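PDB 5YV7: kunitz-type serine protease inhibitor homolog calcicludine from Dendroaspis angusticeps, which blocks L-type calcium channels as a mamba venom toxin built on the Kunitz protease-inhibitor fold. Local coordinates for residues Pro4-Glu9 against Gly42-Phe47. Sequence-based numbering, arbitrary orientation.
Sequences PWYCKE and GNANRF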
ATOM      1  N   PRO A   4       6.255   4.591  -8.965  1.00 38.87           N
ATOM      2  CA  PRO A   4       5.093   5.284  -9.539  1.00 35.73           C
ATOM      3  C   PRO A   4       4.315   6.044  -8.471  1.00 39.84           C
ATOM      4  O   PRO A   4       4.491   5.836  -7.268  1.00 38.88           O
ATOM      5  CB  PRO A   4       4.257   4.150 -10.136  1.00 37.27           C
ATOM      6  CG  PRO A   4       4.642   2.932  -9.344  1.00 38.17           C
ATOM      7  CD  PRO A   4       6.107   3.125  -9.006  1.00 40.88           C
ATOM      8  N   TRP A   5       3.415   6.917  -8.948  1.00 37.00           N
ATOM      9  CA  TRP A   5       2.806   7.933  -8.089  1.00 38.29           C
ATOM     10  C   TRP A   5       2.003   7.308  -6.953  1.00 41.77           C
ATOM     11  O   TRP A   5       2.009   7.814  -5.822  1.00 39.67           O
ATOM     12  CB  TRP A   5       1.911   8.858  -8.919  1.00 36.82           C
ATOM     13  CG  TRP A   5       0.655   8.173  -9.407  1.00 38.67           C
ATOM     14  CD1 TRP A   5       0.512   7.435 -10.553  1.00 37.37           C
ATOM     15  CD2 TRP A   5      -0.619   8.127  -8.744  1.00 35.12           C
ATOM     16  NE1 TRP A   5      -0.766   6.943 -10.645  1.00 38.04           N
ATOM     17  CE2 TRP A   5      -1.483   7.352  -9.549  1.00 38.64           C
ATOM     18  CE3 TRP A   5      -1.113   8.663  -7.548  1.00 39.08           C
ATOM     19  CZ2 TRP A   5      -2.824   7.105  -9.199  1.00 39.91           C
ATOM     20  CZ3 TRP A   5      -2.458   8.417  -7.194  1.00 37.17           C
ATOM     21  CH2 TRP A   5      -3.288   7.640  -8.017  1.00 33.25           C
ATOM     22  N   TYR A   6       1.284   6.219  -7.232  1.00 41.24           N
ATOM     23  CA  TYR A   6       0.398   5.681  -6.215  1.00 40.71           C
ATOM     24  C   TYR A   6       1.168   5.085  -5.047  1.00 42.04           C
ATOM     25  O   TYR A   6       0.617   4.999  -3.944  1.00 41.87           O
ATOM     26  CB  TYR A   6      -0.545   4.646  -6.819  1.00 39.89           C
ATOM     27  CG  TYR A   6       0.102   3.593  -7.684  1.00 41.24           C
ATOM     28  CD1 TYR A   6       0.552   2.400  -7.136  1.00 40.96           C
ATOM     29  CD2 TYR A   6       0.224   3.774  -9.060  1.00 39.72           C
ATOM     30  CE1 TYR A   6       1.127   1.423  -7.926  1.00 39.61           C
ATOM     31  CE2 TYR A   6       0.790   2.803  -9.859  1.00 37.17           C
ATOM     32  CZ  TYR A   6       1.242   1.626  -9.289  1.00 42.45           C
ATOM     33  OH  TYR A   6       1.814   0.647 -10.074  1.00 42.56           O
ATOM     34  N   CYS A   7       2.434   4.709  -5.257  1.00 38.22           N
ATOM     35  CA  CYS A   7       3.278   4.227  -4.171  1.00 39.79           C
ATOM     36  C   CYS A   7       3.695   5.338  -3.217  1.00 39.22           C
ATOM     37  O   CYS A   7       4.224   5.043  -2.140  1.00 39.82           O
ATOM     38  CB  CYS A   7       4.515   3.534  -4.749  1.00 38.07           C
ATOM     39  SG  CYS A   7       4.094   2.139  -5.814  1.00 43.57           S
ATOM     40  N   LYS A   8       3.472   6.597  -3.580  1.00 39.65           N
ATOM     41  CA  LYS A   8       3.831   7.726  -2.735  1.00 42.73           C
ATOM     42  C   LYS A   8       2.644   8.286  -1.963  1.00 42.25           C
ATOM     43  O   LYS A   8       2.820   9.228  -1.185  1.00 44.28           O
ATOM     44  CB  LYS A   8       4.452   8.843  -3.577  1.00 41.95           C
ATOM     45  CG  LYS A   8       5.932   8.695  -3.879  1.00 51.02           C
ATOM     46  CD  LYS A   8       6.271   9.267  -5.261  1.00 45.16           C
ATOM     47  CE  LYS A   8       7.265  10.419  -5.220  1.00 51.40           C
ATOM     48  NZ  LYS A   8       7.684  10.819  -6.627  1.00 49.47           N
ATOM     49  N   GLU A   9       1.450   7.749  -2.170  1.00 39.97           N
ATOM     50  CA  GLU A   9       0.294   8.219  -1.430  1.00 41.86           C
ATOM     51  C   GLU A   9       0.384   7.759   0.023  1.00 41.53           C
ATOM     52  O   GLU A   9       0.989   6.726   0.315  1.00 42.90           O
ATOM     53  CB  GLU A   9      -0.987   7.702  -2.070  1.00 41.61           C
ATOM     54  CG  GLU A   9      -1.213   8.225  -3.483  1.00 41.41           C
ATOM     55  CD  GLU A   9      -1.749   9.637  -3.479  1.00 45.49           C
ATOM     56  OE1 GLU A   9      -2.903   9.830  -3.023  1.00 54.24           O
ATOM     57  OE2 GLU A   9      -1.016  10.549  -3.918  1.00 43.20           O
ATOM     58  N   GLY A  42     -10.203   3.713   0.850  1.00 37.38           N
ATOM     59  CA  GLY A  42      -8.760   3.722   0.775  1.00 42.09           C
ATOM     60  C   GLY A  42      -8.265   4.529  -0.407  1.00 46.98           C
ATOM     61  O   GLY A  42      -8.997   5.316  -1.013  1.00 48.80           O
ATOM     62  N   ASN A  43      -6.997   4.332  -0.741  1.00 40.19           N
ATOM     63  CA  ASN A  43      -6.456   4.951  -1.941  1.00 39.95           C
ATOM     64  C   ASN A  43      -5.663   3.885  -2.688  1.00 42.25           C
ATOM     65  O   ASN A  43      -5.772   2.689  -2.404  1.00 41.56           O
ATOM     66  CB  ASN A  43      -5.650   6.215  -1.596  1.00 35.72           C
ATOM     67  CG  ASN A  43      -4.409   5.924  -0.756  1.00 43.02           C
ATOM     68  OD1 ASN A  43      -3.909   4.796  -0.724  1.00 40.42           O
ATOM     69  ND2 ASN A  43      -3.909   6.948  -0.067  1.00 39.06           N
ATOM     70  N   ALA A  44      -4.853   4.320  -3.647  1.00 42.93           N
ATOM     71  CA  ALA A  44      -4.196   3.374  -4.535  1.00 40.63           C
ATOM     72  C   ALA A  44      -2.947   2.741  -3.927  1.00 43.16           C
ATOM     73  O   ALA A  44      -2.415   1.787  -4.506  1.00 42.38           O
ATOM     74  CB  ALA A  44      -3.855   4.061  -5.851  1.00 39.56           C
ATOM     75  N   ASN A  45      -2.477   3.226  -2.779  1.00 40.08           N
ATOM     76  CA  ASN A  45      -1.313   2.630  -2.126  1.00 37.67           C
ATOM     77  C   ASN A  45      -1.765   1.475  -1.232  1.00 36.47           C
ATOM     78  O   ASN A  45      -1.708   1.529  -0.006  1.00 39.00           O
ATOM     79  CB  ASN A  45      -0.537   3.682  -1.342  1.00 37.04           C
ATOM     80  CG  ASN A  45       0.860   3.206  -0.972  1.00 42.12           C
ATOM     81  OD1 ASN A  45       1.234   2.073  -1.278  1.00 41.67           O
ATOM     82  ND2 ASN A  45       1.632   4.062  -0.313  1.00 39.24           N
ATOM     83  N   ARG A  46      -2.225   0.408  -1.880  1.00 37.93           N
ATOM     84  CA  ARG A  46      -2.710  -0.768  -1.164  1.00 39.04           C
ATOM     85  C   ARG A  46      -2.519  -1.991  -2.046  1.00 37.63           C
ATOM     86  O   ARG A  46      -2.865  -1.969  -3.227  1.00 40.88           O
ATOM     87  CB  ARG A  46      -4.190  -0.635  -0.759  1.00 35.55           C
ATOM     88  CG  ARG A  46      -4.737  -1.907  -0.084  1.00 37.71           C
ATOM     89  CD  ARG A  46      -6.214  -1.804   0.314  1.00 42.58           C
ATOM     90  NE  ARG A  46      -7.149  -1.722  -0.822  1.00 44.72           N
ATOM     91  CZ  ARG A  46      -7.717  -0.588  -1.265  1.00 51.88           C
ATOM     92  NH1 ARG A  46      -7.451   0.586  -0.677  1.00 43.48           N
ATOM     93  NH2 ARG A  46      -8.555  -0.621  -2.304  1.00 51.45           N
ATOM     94  N   PHE A  47      -1.970  -3.052  -1.475  1.00 38.36           N
ATOM     95  CA  PHE A  47      -1.693  -4.254  -2.242  1.00 39.50           C
ATOM     96  C   PHE A  47      -2.082  -5.473  -1.423  1.00 42.82           C
ATOM     97  O   PHE A  47      -1.991  -5.473  -0.191  1.00 42.13           O
ATOM     98  CB  PHE A  47      -0.220  -4.292  -2.658  1.00 39.94           C
ATOM     99  CG  PHE A  47       0.244  -3.007  -3.249  1.00 40.20           C
ATOM    100  CD1 PHE A  47       0.036  -2.740  -4.596  1.00 40.85           C
ATOM    101  CD2 PHE A  47       0.826  -2.034  -2.453  1.00 36.60           C
ATOM    102  CE1 PHE A  47       0.423  -1.540  -5.146  1.00 37.97           C
ATOM    103  CE2 PHE A  47       1.216  -0.834  -2.994  1.00 38.05           C
ATOM    104  CZ  PHE A  47       1.017  -0.583  -4.349  1.00 38.38           C
TER
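A buried asparagine, Asn45, ties the N-terminal turn 4-9 to the loop 42-47, which runs from strand 31-37 toward helix 50-58, and an apolar cluster of Tyr6, Cys7, Ala44 and Phe47 flanks it. Asn45 ND2 donates to Glu9 O at 2.8 Å, nearly straight at 169° and within the plane of the amide. With CG anti to the backbone N (chi1 -164°), the amide reaches into the turn, while its other end, OD1, accepts from the backbone N of Phe25 in strand 20-26. Asparagine suits this place because one short, flat group can offer a donor and an acceptor at once, linking three separate parts of the chain. Its CB also lies against a carbonyl of the turn, 3.1 Å from Tyr6 O.

The setting is the Kunitz/BPTI fold, a small disulfide-rich module in which an N-terminal turn and a C-terminal helix are joined by a cystine, here Cys7-Cys57. The SG of Cys7 lies 4.4 Å from Phe47 CZ, and Phe47 itself rests on the helix at Cys53 and Cys57, a wholly apolar ring suited to this buried place. The side chains of Tyr6 and Phe47 cross at about a right angle, the edge of each ring facing the other, with Tyr6 CE1 4.1 Å from Phe47 CZ. On the same tyrosine, CB touches Ala44 CB at 3.5 Å; the small methyl fits beside the root of the ring, and Trp5 CH2 touches the same Ala44 methyl more loosely.

Within the loop, Asn43 OD1 accepts from Asn45 N at 3.0 Å, closing an Asx turn, with the donor well above the carbonyl plane. The short amide suits this position, since its ND2 can still donate to Pro10 O just past the turn; ND2 also lies 3.6 Å from Glu9 CB.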